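Local coordinates for protein alpha-fucosidase GH29 (Fusarium graminearum, PDB 4PSR) that probably hydrolyses alpha-L-fucosidic linkages, including alpha-1,6-linked fucose on the core N-acetylglucosamine of glycoproteins, at residues Leu341-Met346 and Glu353-Val358; Pro94-Lys99 and Phe103-Ile108; Gly363-Leu366 and Ala372-Asp375; Trp35-Thr40 and Asn77-Ala82; Ala305-Ser310 and Val315-Tyr320. One frame throughout, in Å; residues are numbered along the deposited sequence. Where two conformers were deposited one is given.

Contact 1. Residues Leu341-Met346 and Glu353-Val358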
# COMPACT_ATOMS: atom_id res chain seq x y z
N LEU A 341 -5.45 -2.09 -3.25
CA LEU A 341 -5.69 -2.59 -4.59
C LEU A 341 -6.57 -1.67 -5.42
O LEU A 341 -7.68 -1.29 -5.03
CB LEU A 341 -6.34 -3.98 -4.52
CG LEU A 341 -6.69 -4.64 -5.85
CD1 LEU A 341 -5.46 -4.94 -6.69
CD2 LEU A 341 -7.51 -5.90 -5.59
N ASN A 342 -6.07 -1.32 -6.60
CA ASN A 342 -6.80 -0.47 -7.54
C ASN A 342 -7.66 -1.27 -8.50
O ASN A 342 -7.18 -2.28 -9.06
CB ASN A 342 -5.85 0.42 -8.34
CG ASN A 342 -6.55 1.19 -9.41
OD1 ASN A 342 -7.20 2.17 -9.13
ND2 ASN A 342 -6.41 0.74 -10.64
N ILE A 343 -8.91 -0.82 -8.68
CA ILE A 343 -9.81 -1.34 -9.71
C ILE A 343 -10.14 -0.24 -10.70
O ILE A 343 -9.89 0.96 -10.43
CB ILE A 343 -11.10 -1.99 -9.07
CG1 ILE A 343 -11.95 -0.93 -8.39
CG2 ILE A 343 -10.65 -3.09 -8.10
CD1 ILE A 343 -13.27 -1.50 -7.76
N SER A 344 -10.70 -0.63 -11.84
CA SER A 344 -10.75 0.24 -13.02
C SER A 344 -12.10 0.20 -13.73
O SER A 344 -12.24 -0.49 -14.75
CB SER A 344 -9.66 -0.18 -14.01
OG SER A 344 -8.38 -0.26 -13.40
N PRO A 345 -13.08 0.95 -13.21
CA PRO A 345 -14.37 1.02 -13.90
C PRO A 345 -14.24 1.68 -15.28
O PRO A 345 -13.40 2.56 -15.49
CB PRO A 345 -15.23 1.88 -12.97
CG PRO A 345 -14.51 1.86 -11.62
CD PRO A 345 -13.05 1.74 -11.97
N MET A 346 -15.10 1.28 -16.21
CA MET A 346 -15.19 1.93 -17.51
C MET A 346 -15.70 3.35 -17.37
O MET A 346 -16.21 3.75 -16.32
CB MET A 346 -16.12 1.14 -18.42
CG MET A 346 -15.69 -0.29 -18.55
SD MET A 346 -16.48 -1.20 -19.94
CE MET A 346 -18.19 -0.98 -19.59
N GLU A 353 -16.73 -7.51 -15.64
CA GLU A 353 -16.90 -8.78 -14.94
C GLU A 353 -15.58 -9.47 -14.56
O GLU A 353 -15.51 -10.11 -13.53
CB GLU A 353 -17.81 -9.75 -15.73
CG GLU A 353 -19.32 -9.36 -15.74
CD GLU A 353 -20.02 -9.37 -14.35
OE1 GLU A 353 -19.68 -10.21 -13.48
OE2 GLU A 353 -20.93 -8.53 -14.15
N GLU A 354 -14.53 -9.31 -15.35
CA GLU A 354 -13.26 -9.95 -15.00
C GLU A 354 -12.73 -9.39 -13.67
O GLU A 354 -12.12 -10.09 -12.86
CB GLU A 354 -12.22 -9.75 -16.09
CG GLU A 354 -12.62 -10.29 -17.47
CD GLU A 354 -13.12 -9.20 -18.42
OE1 GLU A 354 -13.98 -8.35 -18.03
OE2 GLU A 354 -12.65 -9.18 -19.58
N GLN A 355 -12.94 -8.10 -13.45
CA GLN A 355 -12.49 -7.48 -12.21
C GLN A 355 -13.36 -7.92 -11.04
O GLN A 355 -12.86 -8.16 -9.93
CB GLN A 355 -12.50 -5.97 -12.36
CG GLN A 355 -11.45 -5.47 -13.36
CD GLN A 355 -11.42 -3.96 -13.41
OE1 GLN A 355 -11.26 -3.30 -12.37
NE2 GLN A 355 -11.62 -3.39 -14.59
N ILE A 356 -14.66 -7.99 -11.27
CA ILE A 356 -15.59 -8.51 -10.26
C ILE A 356 -15.16 -9.91 -9.81
O ILE A 356 -15.12 -10.22 -8.61
CB ILE A 356 -17.05 -8.49 -10.78
CG1 ILE A 356 -17.49 -7.05 -11.04
CG2 ILE A 356 -17.98 -9.17 -9.78
CD1 ILE A 356 -18.87 -6.91 -11.67
N LYS A 357 -14.84 -10.77 -10.77
CA LYS A 357 -14.39 -12.12 -10.42
C LYS A 357 -13.13 -12.13 -9.54
O LYS A 357 -13.05 -12.87 -8.57
CB LYS A 357 -14.19 -12.95 -11.69
CG LYS A 357 -13.43 -14.26 -11.51
CD LYS A 357 -14.18 -15.30 -10.69
CE LYS A 357 -13.62 -16.71 -10.96
NZ LYS A 357 -12.15 -16.69 -11.26
N VAL A 358 -12.14 -11.30 -9.87
CA VAL A 358 -10.96 -11.20 -9.02
C VAL A 358 -11.34 -10.75 -7.61
O VAL A 358 -10.87 -11.33 -6.64
CB VAL A 358 -9.93 -10.25 -9.66
CG1 VAL A 358 -8.80 -9.95 -8.71
CG2 VAL A 358 -9.39 -10.89 -10.95
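The side-chain NE2 of Q355 is gripped by two oxygens. It donates to S344 O at 3.0 Å and is also hydrogen-bonded to Y319 OH. S344 O lies close to the amide plane of Q355, although NE2 itself stands well above the carbonyl plane of S344. The other end of the amide accepts. S344 N reaches Q355 OE1 at 2.8 Å, in the carbonyl plane and on a lone pair, with an N-H...O angle of 159°. One amide thus takes both the N-H and the C=O of a single residue. The paired bonds fix which way the amide is flipped. The Q355 chain is extended beyond CG (chi2 -176°), which carries the amide across from the helix to the strand end. OE1 also rests 3.6 Å from I343 CB. S344 OG takes no part in this grip and is hydrogen-bonded to W311 O. The contact is buried; the S344 side chain is about 10 Å from the bound fucose. In the (beta/alpha)8 barrel it ties the end of strand 337-343, the eighth of the barrel, to the following helix 353-369. I343 packs on V31 and W33 of strand 29-33, and V358 touches helix 322-334.

Contact 2. Residues Pro94-Lys99 and Phe103-Ile108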
# COMPACT_ATOMS: atom_id res chain seq x y z
N PRO A 94 -21.26 9.86 -16.40
CA PRO A 94 -21.92 8.65 -15.93
C PRO A 94 -23.35 8.97 -15.52
O PRO A 94 -23.62 10.03 -14.96
CB PRO A 94 -21.09 8.24 -14.70
CG PRO A 94 -20.38 9.51 -14.27
CD PRO A 94 -20.12 10.24 -15.56
N VAL A 95 -24.24 8.05 -15.84
CA VAL A 95 -25.67 8.18 -15.52
C VAL A 95 -26.07 7.07 -14.55
O VAL A 95 -25.83 5.90 -14.80
CB VAL A 95 -26.46 8.07 -16.81
CG1 VAL A 95 -27.98 8.13 -16.54
CG2 VAL A 95 -26.06 9.18 -17.75
N LEU A 96 -26.65 7.45 -13.41
CA LEU A 96 -27.06 6.47 -12.40
C LEU A 96 -28.04 5.42 -12.91
O LEU A 96 -28.95 5.71 -13.67
CB LEU A 96 -27.70 7.17 -11.20
CG LEU A 96 -26.77 8.07 -10.39
CD1 LEU A 96 -27.51 8.99 -9.42
CD2 LEU A 96 -25.80 7.21 -9.63
N LYS A 97 -27.86 4.19 -12.45
CA LYS A 97 -28.81 3.11 -12.69
C LYS A 97 -30.24 3.52 -12.30
O LYS A 97 -31.18 3.23 -13.04
CB LYS A 97 -28.35 1.86 -11.96
CG LYS A 97 -29.31 0.68 -11.94
CD LYS A 97 -29.29 0.13 -10.52
CE LYS A 97 -29.85 -1.27 -10.37
NZ LYS A 97 -29.63 -1.71 -8.95
N SER A 98 -30.38 4.22 -11.18
CA SER A 98 -31.71 4.69 -10.74
C SER A 98 -32.35 5.69 -11.72
O SER A 98 -33.56 5.93 -11.65
CB SER A 98 -31.63 5.28 -9.33
OG SER A 98 -30.81 6.44 -9.27
N LYS A 99 -31.54 6.25 -12.61
CA LYS A 99 -32.01 7.14 -13.68
C LYS A 99 -32.00 6.47 -15.05
O LYS A 99 -32.04 7.16 -16.08
CB LYS A 99 -31.11 8.38 -13.76
CG LYS A 99 -31.11 9.25 -12.52
CD LYS A 99 -32.35 10.11 -12.45
CE LYS A 99 -32.37 10.99 -11.20
NZ LYS A 99 -31.50 12.18 -11.32
N PHE A 103 -24.30 3.33 -14.43
CA PHE A 103 -23.45 3.57 -13.27
C PHE A 103 -24.20 3.18 -11.99
O PHE A 103 -25.16 3.85 -11.59
CB PHE A 103 -22.99 5.04 -13.28
CG PHE A 103 -22.24 5.46 -12.03
CD1 PHE A 103 -21.22 4.69 -11.49
CD2 PHE A 103 -22.51 6.68 -11.44
CE1 PHE A 103 -20.55 5.14 -10.36
CE2 PHE A 103 -21.85 7.11 -10.33
CZ PHE A 103 -20.86 6.35 -9.79
N ASP A 104 -23.72 2.12 -11.33
CA ASP A 104 -24.38 1.58 -10.14
C ASP A 104 -23.38 1.58 -8.98
O ASP A 104 -22.78 0.56 -8.65
CB ASP A 104 -24.85 0.16 -10.42
CG ASP A 104 -25.80 -0.39 -9.35
OD1 ASP A 104 -25.88 0.16 -8.23
OD2 ASP A 104 -26.42 -1.45 -9.65
N PRO A 105 -23.17 2.76 -8.37
CA PRO A 105 -22.15 2.80 -7.32
C PRO A 105 -22.48 1.90 -6.12
O PRO A 105 -21.56 1.35 -5.52
CB PRO A 105 -22.11 4.28 -6.94
CG PRO A 105 -23.40 4.83 -7.39
CD PRO A 105 -23.74 4.08 -8.63
N GLU A 106 -23.75 1.72 -5.77
CA GLU A 106 -24.07 0.84 -4.65
C GLU A 106 -23.63 -0.60 -4.93
O GLU A 106 -23.03 -1.24 -4.06
CB GLU A 106 -25.55 0.88 -4.31
CG GLU A 106 -25.80 0.11 -3.04
CD GLU A 106 -27.01 0.59 -2.29
OE1 GLU A 106 -27.79 1.39 -2.86
OE2 GLU A 106 -27.16 0.15 -1.13
N ALA A 107 -23.87 -1.09 -6.15
CA ALA A 107 -23.43 -2.43 -6.51
C ALA A 107 -21.90 -2.56 -6.41
O ALA A 107 -21.38 -3.57 -5.91
CB ALA A 107 -23.93 -2.81 -7.91
N ILE A 108 -21.19 -1.53 -6.88
CA ILE A 108 -19.74 -1.56 -6.83
C ILE A 108 -19.26 -1.62 -5.40
O ILE A 108 -18.39 -2.40 -5.06
CB ILE A 108 -19.12 -0.40 -7.61
CG1 ILE A 108 -19.34 -0.64 -9.10
CG2 ILE A 108 -17.63 -0.26 -7.28
CD1 ILE A 108 -19.04 0.58 -9.96
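P94, L96, F103 and P105 form the tight side of this contact. L96 CD2 lies 3.8 Å from F103 CD2 and 3.9 Å from P105 CD. L96 and F103 run side by side and point the same way. P94 CB comes to 3.9 Å from F103 CD2, oblique to the ring. P105 CD, from the same segment, lies over the centre of one face of that ring. The backbones are joined by a single parallel bridge, L96 with F103. V95 O accepts from F103 N at 3.0 Å, and F103 O accepts from K97 N at 2.9 Å. The solvent side is looser. There K97 lies alongside D104, with CG anti to the backbone N (chi1 172°), and its CD passes 3.4 Å from D104 OD2. Its NZ makes a weak salt bridge to D104 OD2 at 3.3 Å. D104 is also the N-cap of helix 105-114, where its OD1 accepts from A107 N, met from above the carboxylate plane. L151 of helix 151-161 touches F103, and W155 and L158 of that helix touch P105. The two carboxylate oxygens share the work: one caps the helix and the other meets the lysine. Both surroundings would favour a negative charge on D104.

Contact 3. Residues Gly363-Leu366 and Ala372-Asp375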
# COMPACT_ATOMS: atom_id res chain seq x y z
N GLY A 363 -12.14 -12.06 -1.84
CA GLY A 363 -13.08 -12.13 -0.74
C GLY A 363 -13.32 -13.54 -0.22
O GLY A 363 -13.45 -13.74 0.98
N ASP A 364 -13.37 -14.52 -1.11
CA ASP A 364 -13.50 -15.91 -0.70
C ASP A 364 -12.30 -16.29 0.14
O ASP A 364 -12.43 -16.93 1.19
CB ASP A 364 -13.58 -16.82 -1.93
CG ASP A 364 -14.95 -16.80 -2.61
OD1 ASP A 364 -15.88 -16.16 -2.10
OD2 ASP A 364 -15.08 -17.45 -3.67
N PHE A 365 -11.10 -15.91 -0.31
CA PHE A 365 -9.89 -16.20 0.46
C PHE A 365 -9.91 -15.57 1.85
O PHE A 365 -9.67 -16.24 2.84
CB PHE A 365 -8.61 -15.75 -0.28
CG PHE A 365 -7.37 -16.03 0.50
CD1 PHE A 365 -6.81 -17.31 0.48
CD2 PHE A 365 -6.78 -15.09 1.31
CE1 PHE A 365 -5.71 -17.63 1.22
CE2 PHE A 365 -5.67 -15.41 2.07
CZ PHE A 365 -5.13 -16.69 2.03
N LEU A 366 -10.22 -14.29 1.92
CA LEU A 366 -10.21 -13.57 3.20
C LEU A 366 -11.34 -13.98 4.17
O LEU A 366 -11.15 -13.96 5.37
CB LEU A 366 -10.18 -12.05 2.97
CG LEU A 366 -8.87 -11.50 2.38
CD1 LEU A 366 -8.98 -10.01 2.00
CD2 LEU A 366 -7.72 -11.74 3.38
N ALA A 372 -5.46 -15.38 9.53
CA ALA A 372 -4.03 -15.29 9.24
C ALA A 372 -3.61 -13.91 8.70
O ALA A 372 -2.41 -13.69 8.47
CB ALA A 372 -3.62 -16.39 8.27
N VAL A 373 -4.58 -13.05 8.43
CA VAL A 373 -4.34 -11.77 7.76
C VAL A 373 -4.78 -10.62 8.66
O VAL A 373 -3.93 -9.89 9.20
CB VAL A 373 -5.02 -11.75 6.38
CG1 VAL A 373 -4.76 -10.40 5.67
CG2 VAL A 373 -4.51 -12.89 5.51
N TYR A 374 -6.08 -10.40 8.80
CA TYR A 374 -6.55 -9.29 9.61
C TYR A 374 -6.04 -9.40 11.02
O TYR A 374 -5.94 -10.50 11.58
CB TYR A 374 -8.05 -9.29 9.67
CG TYR A 374 -8.75 -9.26 8.32
CD1 TYR A 374 -8.66 -8.17 7.47
CD2 TYR A 374 -9.60 -10.30 7.96
CE1 TYR A 374 -9.37 -8.14 6.26
CE2 TYR A 374 -10.29 -10.30 6.78
CZ TYR A 374 -10.21 -9.21 5.93
OH TYR A 374 -10.93 -9.20 4.78
N ASP A 375 -5.72 -8.24 11.59
CA ASP A 375 -5.38 -8.15 13.01
C ASP A 375 -4.07 -8.84 13.38
O ASP A 375 -3.74 -8.93 14.55
CB ASP A 375 -6.51 -8.72 13.91
CG ASP A 375 -7.85 -8.07 13.67
OD1 ASP A 375 -7.93 -6.97 13.12
OD2 ASP A 375 -8.86 -8.71 14.01
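L366 puts its side chain between V373 and Y374, and its two methyls part company. CD2 meets V373, 4.0 Å from V373 CG1 and equally close to CG2. CD1 turns to the tyrosine and lies 3.5 Å from Y374 OH. The L366 torsions account for this. CG is anti to the carbonyl carbon (chi1 -69°), which sends the branch toward the loop. The second torsion, 172°, leaves CD1 extended from CA, while CD2 branches off to the valine. L366 CB is also 3.5 Å from Y374 OH and 4.1 Å from Y374 CZ. L366 crosses both partners at about a right angle. Both V373 methyls face L366 CD2. V373 CG2 also reaches the rim of the F365 ring, near the ring plane, 4.4 Å from F365 CE2. With CG anti to the carbonyl carbon (chi1 -56°), the Y374 ring reaches back so that its OH end meets L366.

The contact lets the chain leaving helix 353-369, the last helix of the barrel, turn back against it on the way to strand 383-384. F365 and V373 both pack on L330 of helix 322-334, and L366 packs on L329. No hydrogen bond joins the two segments. Their contact is apolar packing, and the one polar tip within it, Y374 OH, is satisfied by G116 O. The join therefore rests on shape and burial, with the phenol anchored outside it.

Contact 4. Residues Trp35-Thr40 and Asn77-Ala82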
# COMPACT_ATOMS: atom_id res chain seq x y z
N TRP A 35 -10.90 6.33 -11.47
CA TRP A 35 -12.04 6.54 -12.36
C TRP A 35 -12.32 8.01 -12.40
O TRP A 35 -12.52 8.64 -11.36
CB TRP A 35 -13.26 5.79 -11.82
CG TRP A 35 -14.49 5.90 -12.68
CD1 TRP A 35 -14.64 5.50 -13.97
CD2 TRP A 35 -15.73 6.47 -12.29
NE1 TRP A 35 -15.91 5.77 -14.40
CE2 TRP A 35 -16.60 6.37 -13.38
CE3 TRP A 35 -16.19 7.06 -11.11
CZ2 TRP A 35 -17.93 6.81 -13.33
CZ3 TRP A 35 -17.51 7.49 -11.05
CH2 TRP A 35 -18.36 7.37 -12.15
N GLY A 36 -12.34 8.58 -13.60
CA GLY A 36 -12.60 10.01 -13.72
C GLY A 36 -12.64 10.47 -15.17
O GLY A 36 -12.76 9.66 -16.06
N ALA A 37 -12.52 11.77 -15.38
CA ALA A 37 -12.54 12.30 -16.73
C ALA A 37 -11.34 11.79 -17.53
O ALA A 37 -11.40 11.71 -18.75
CB ALA A 37 -12.56 13.82 -16.73
N PHE A 38 -10.27 11.39 -16.85
CA PHE A 38 -9.11 10.81 -17.52
C PHE A 38 -9.43 9.44 -18.11
O PHE A 38 -8.70 8.95 -18.97
CB PHE A 38 -7.90 10.70 -16.57
CG PHE A 38 -8.22 10.05 -15.24
CD1 PHE A 38 -8.36 8.66 -15.13
CD2 PHE A 38 -8.43 10.84 -14.12
CE1 PHE A 38 -8.71 8.08 -13.90
CE2 PHE A 38 -8.76 10.25 -12.89
CZ PHE A 38 -8.91 8.88 -12.80
N THR A 39 -10.55 8.84 -17.68
CA THR A 39 -10.97 7.55 -18.21
C THR A 39 -11.75 7.70 -19.54
O THR A 39 -11.95 6.72 -20.26
CB THR A 39 -11.87 6.80 -17.18
OG1 THR A 39 -11.26 6.85 -15.88
CG2 THR A 39 -12.11 5.36 -17.59
N THR A 40 -12.25 8.91 -19.82
CA THR A 40 -13.18 9.10 -20.93
C THR A 40 -12.66 8.54 -22.27
O THR A 40 -13.40 7.83 -22.97
CB THR A 40 -13.55 10.57 -21.10
OG1 THR A 40 -13.88 11.16 -19.83
CG2 THR A 40 -14.76 10.71 -22.02
N ASN A 77 -12.36 19.48 -23.23
CA ASN A 77 -13.55 18.99 -23.93
C ASN A 77 -14.11 17.67 -23.36
O ASN A 77 -15.30 17.38 -23.53
CB ASN A 77 -13.27 18.78 -25.43
CG ASN A 77 -13.23 20.06 -26.23
OD1 ASN A 77 -13.33 21.17 -25.71
ND2 ASN A 77 -13.07 19.90 -27.55
N PHE A 78 -13.26 16.81 -22.78
CA PHE A 78 -13.78 15.59 -22.16
C PHE A 78 -14.69 15.91 -20.96
O PHE A 78 -15.62 15.15 -20.65
CB PHE A 78 -12.65 14.66 -21.71
CG PHE A 78 -11.89 14.00 -22.84
CD1 PHE A 78 -12.46 13.03 -23.64
CD2 PHE A 78 -10.57 14.34 -23.06
CE1 PHE A 78 -11.72 12.42 -24.65
CE2 PHE A 78 -9.84 13.72 -24.05
CZ PHE A 78 -10.41 12.78 -24.85
N ILE A 79 -14.41 17.02 -20.29
CA ILE A 79 -15.16 17.46 -19.12
C ILE A 79 -16.40 18.25 -19.53
O ILE A 79 -17.51 17.99 -19.04
CB ILE A 79 -14.26 18.31 -18.20
CG1 ILE A 79 -13.13 17.42 -17.63
CG2 ILE A 79 -15.08 19.00 -17.08
CD1 ILE A 79 -11.97 18.16 -17.06
N LYS A 80 -16.24 19.18 -20.46
CA LYS A 80 -17.36 20.05 -20.88
C LYS A 80 -18.20 19.47 -22.01
O LYS A 80 -19.35 19.90 -22.23
CB LYS A 80 -16.83 21.44 -21.24
CG LYS A 80 -16.41 22.21 -20.00
CD LYS A 80 -15.95 23.63 -20.30
CE LYS A 80 -15.81 24.40 -18.99
NZ LYS A 80 -15.46 25.84 -19.26
N GLY A 81 -17.66 18.45 -22.69
CA GLY A 81 -18.35 17.77 -23.76
C GLY A 81 -18.08 18.36 -25.14
O GLY A 81 -18.01 19.59 -25.33
N ALA A 82 -17.91 17.48 -26.13
CA ALA A 82 -17.73 17.91 -27.52
C ALA A 82 -17.94 16.74 -28.47
O ALA A 82 -17.92 15.59 -28.05
CB ALA A 82 -16.33 18.51 -27.75
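T40 meets F78 where the loop after strand 29-33, the first strand of the (beta/alpha)8 barrel, packs on the short helix 76-80. T40 can be followed from CB outward. CB lies 3.7 Å from F78 CD1. From there OG1 turns back to its own segment and donates to A37 O at 2.8 Å. T40 N also bonds to A37 O, so that carbonyl takes two donors from the same face of its plane. The methyl tip, CG2, stands anti to the backbone N, which carries it to the helix. It lies 3.6 Å from F78 CD1, oblique to the ring. The two side chains pass alongside, pointing opposite ways. With OG1 bonded inside the loop, T40 offers carbon to the phenyl ring. T39 OG1 accepts from G36 N at 3.1 Å and is also hydrogen-bonded to S312 OG. F78 is held further by edge-to-face rings, W73 and Y67, and it touches V90 of strand 89-90, as T40 does. The packing is buried, and the A37 side chain is about 14 Å from the bound fucose. Beside the threonine, A37 points its CB at the helix and meets I79 CG1 at 3.8 Å.

Contact 5. Residues Ala305-Ser310 and Val315-Tyr320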
# COMPACT_ATOMS: atom_id res chain seq x y z
N ALA A 305 -2.74 -3.29 -8.59
CA ALA A 305 -3.86 -3.12 -9.51
C ALA A 305 -4.21 -4.44 -10.15
O ALA A 305 -3.32 -5.26 -10.37
CB ALA A 305 -3.49 -2.08 -10.56
N ILE A 306 -5.49 -4.69 -10.41
CA ILE A 306 -5.89 -5.88 -11.14
C ILE A 306 -5.34 -5.78 -12.59
O ILE A 306 -5.12 -6.77 -13.20
CB ILE A 306 -7.45 -6.15 -11.07
CG1 ILE A 306 -7.91 -6.23 -9.60
CG2 ILE A 306 -7.81 -7.43 -11.79
CD1 ILE A 306 -9.42 -6.37 -9.46
N SER A 307 -5.49 -4.60 -13.12
CA SER A 307 -5.12 -4.37 -14.48
C SER A 307 -3.65 -4.68 -14.69
O SER A 307 -2.82 -4.38 -13.85
CB SER A 307 -5.39 -2.93 -14.82
OG SER A 307 -4.79 -2.64 -16.04
N ALA A 308 -3.39 -5.34 -15.81
CA ALA A 308 -2.06 -5.66 -16.26
C ALA A 308 -1.65 -4.64 -17.30
O ALA A 308 -0.58 -4.74 -17.90
CB ALA A 308 -2.05 -7.04 -16.85
N SER A 309 -2.51 -3.64 -17.50
CA SER A 309 -2.23 -2.57 -18.43
C SER A 309 -1.91 -1.30 -17.55
O SER A 309 -0.93 -1.31 -16.84
CB SER A 309 -3.40 -2.49 -19.44
OG SER A 309 -3.58 -3.77 -20.14
N SER A 310 -2.73 -0.25 -17.63
CA SER A 310 -2.88 0.97 -16.81
C SER A 310 -3.72 0.95 -15.51
O SER A 310 -4.30 -0.08 -15.20
CB SER A 310 -3.39 2.01 -17.81
OG SER A 310 -4.59 2.65 -17.48
N VAL A 315 -9.73 0.36 -23.57
CA VAL A 315 -10.21 -0.70 -24.44
C VAL A 315 -9.08 -1.68 -24.71
O VAL A 315 -7.98 -1.26 -25.07
CB VAL A 315 -10.74 -0.12 -25.75
CG1 VAL A 315 -11.12 -1.24 -26.71
CG2 VAL A 315 -11.95 0.75 -25.48
N GLY A 316 -9.34 -2.96 -24.49
CA GLY A 316 -8.33 -4.00 -24.66
C GLY A 316 -7.50 -4.31 -23.42
O GLY A 316 -6.58 -5.11 -23.47
N ILE A 317 -7.85 -3.68 -22.30
CA ILE A 317 -7.14 -3.89 -21.03
C ILE A 317 -7.03 -5.38 -20.67
O ILE A 317 -7.98 -6.16 -20.86
CB ILE A 317 -7.88 -3.09 -19.92
CG1 ILE A 317 -7.15 -3.17 -18.58
CG2 ILE A 317 -9.29 -3.58 -19.76
CD1 ILE A 317 -7.83 -2.29 -17.51
N LYS A 318 -5.87 -5.76 -20.14
CA LYS A 318 -5.64 -7.11 -19.66
C LYS A 318 -5.52 -7.10 -18.15
O LYS A 318 -5.18 -6.07 -17.56
CB LYS A 318 -4.39 -7.73 -20.27
CG LYS A 318 -4.49 -7.95 -21.78
CD LYS A 318 -3.42 -8.92 -22.29
CE LYS A 318 -2.23 -8.20 -22.89
NZ LYS A 318 -2.57 -7.54 -24.18
N TYR A 319 -5.78 -8.22 -17.52
CA TYR A 319 -5.82 -8.30 -16.06
C TYR A 319 -4.91 -9.40 -15.53
O TYR A 319 -4.65 -10.41 -16.20
CB TYR A 319 -7.24 -8.62 -15.61
CG TYR A 319 -8.27 -7.60 -16.07
CD1 TYR A 319 -8.28 -6.34 -15.55
CD2 TYR A 319 -9.24 -7.93 -16.99
CE1 TYR A 319 -9.20 -5.40 -15.93
CE2 TYR A 319 -10.18 -6.99 -17.38
CZ TYR A 319 -10.16 -5.73 -16.84
OH TYR A 319 -11.08 -4.76 -17.17
N TYR A 320 -4.47 -9.21 -14.29
CA TYR A 320 -3.79 -10.28 -13.57
C TYR A 320 -4.77 -11.22 -12.89
O TYR A 320 -5.98 -10.96 -12.84
CB TYR A 320 -2.82 -9.70 -12.58
CG TYR A 320 -1.65 -9.03 -13.26
CD1 TYR A 320 -0.91 -9.69 -14.24
CD2 TYR A 320 -1.30 -7.73 -12.95
CE1 TYR A 320 0.17 -9.08 -14.88
CE2 TYR A 320 -0.20 -7.11 -13.57
CZ TYR A 320 0.52 -7.79 -14.54
OH TYR A 320 1.60 -7.20 -15.20
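I306 and Y320 join the two arms of the loop that follows strand 300-305, the seventh strand of the (beta/alpha)8 barrel. Y320 N donates to I306 O at 2.8 Å, nearly along the C=O axis, with an N-H...O angle of 170°. This bond flanks a single antiparallel bridge, S307 with Y319, a non-hydrogen-bonded pair. S307, A308 and S309 were deposited in two conformers, so what they add is tentative. On the other flank of the bridge A308 N lies 2.6 Å from K318 O, doubtfully short. In one of these conformers, A308 CB sits over one face of the Y320 ring, 3.6 Å from its centroid, a CH-pi contact. S309 OG accepts from K318 N at 3.0 Å. I317 CD1 packs 3.4 Å from S307 OG. The S307 hydroxyl accepts from S309 N, an ST turn, and donates to S310 O. Around Y319, I306 CG2 approaches CD1 at 3.9 Å, and I306 O lies at the ring edge, in plane.

The next shell holds these groups. I306 packs on L341 and I343 of strand 337-343 and on V358 of helix 353-369, and Y319 touches E354 of the same helix. R289 packs on Y320, and its NH2 is hydrogen-bonded to S307 O. S310 OG is hydrogen-bonded to S312 O and, weakly, to E46 OE1.

From the N terminus, contact 4 comes first and closes the long excursion between strand 29-33 and helix 76-80. Contact 2 follows, closing a short loop just before helix 105-114. Contact 5 closes the loop between strand 300-305 and helix 322-334. Contact 1 closes the loop from strand 337-343 to helix 353-369, and contact 3 folds back the chain leaving that helix. All five run in series; none nest or cross. Contacts 1 and 5 touch, their centres 9 Å apart, with N342 O near I306 N. W35 bridges contact 4 to contact 2 through F103 and P94, and to contact 1 through M346. Contact 3 shares helix 353-369 with contact 1 without touching it.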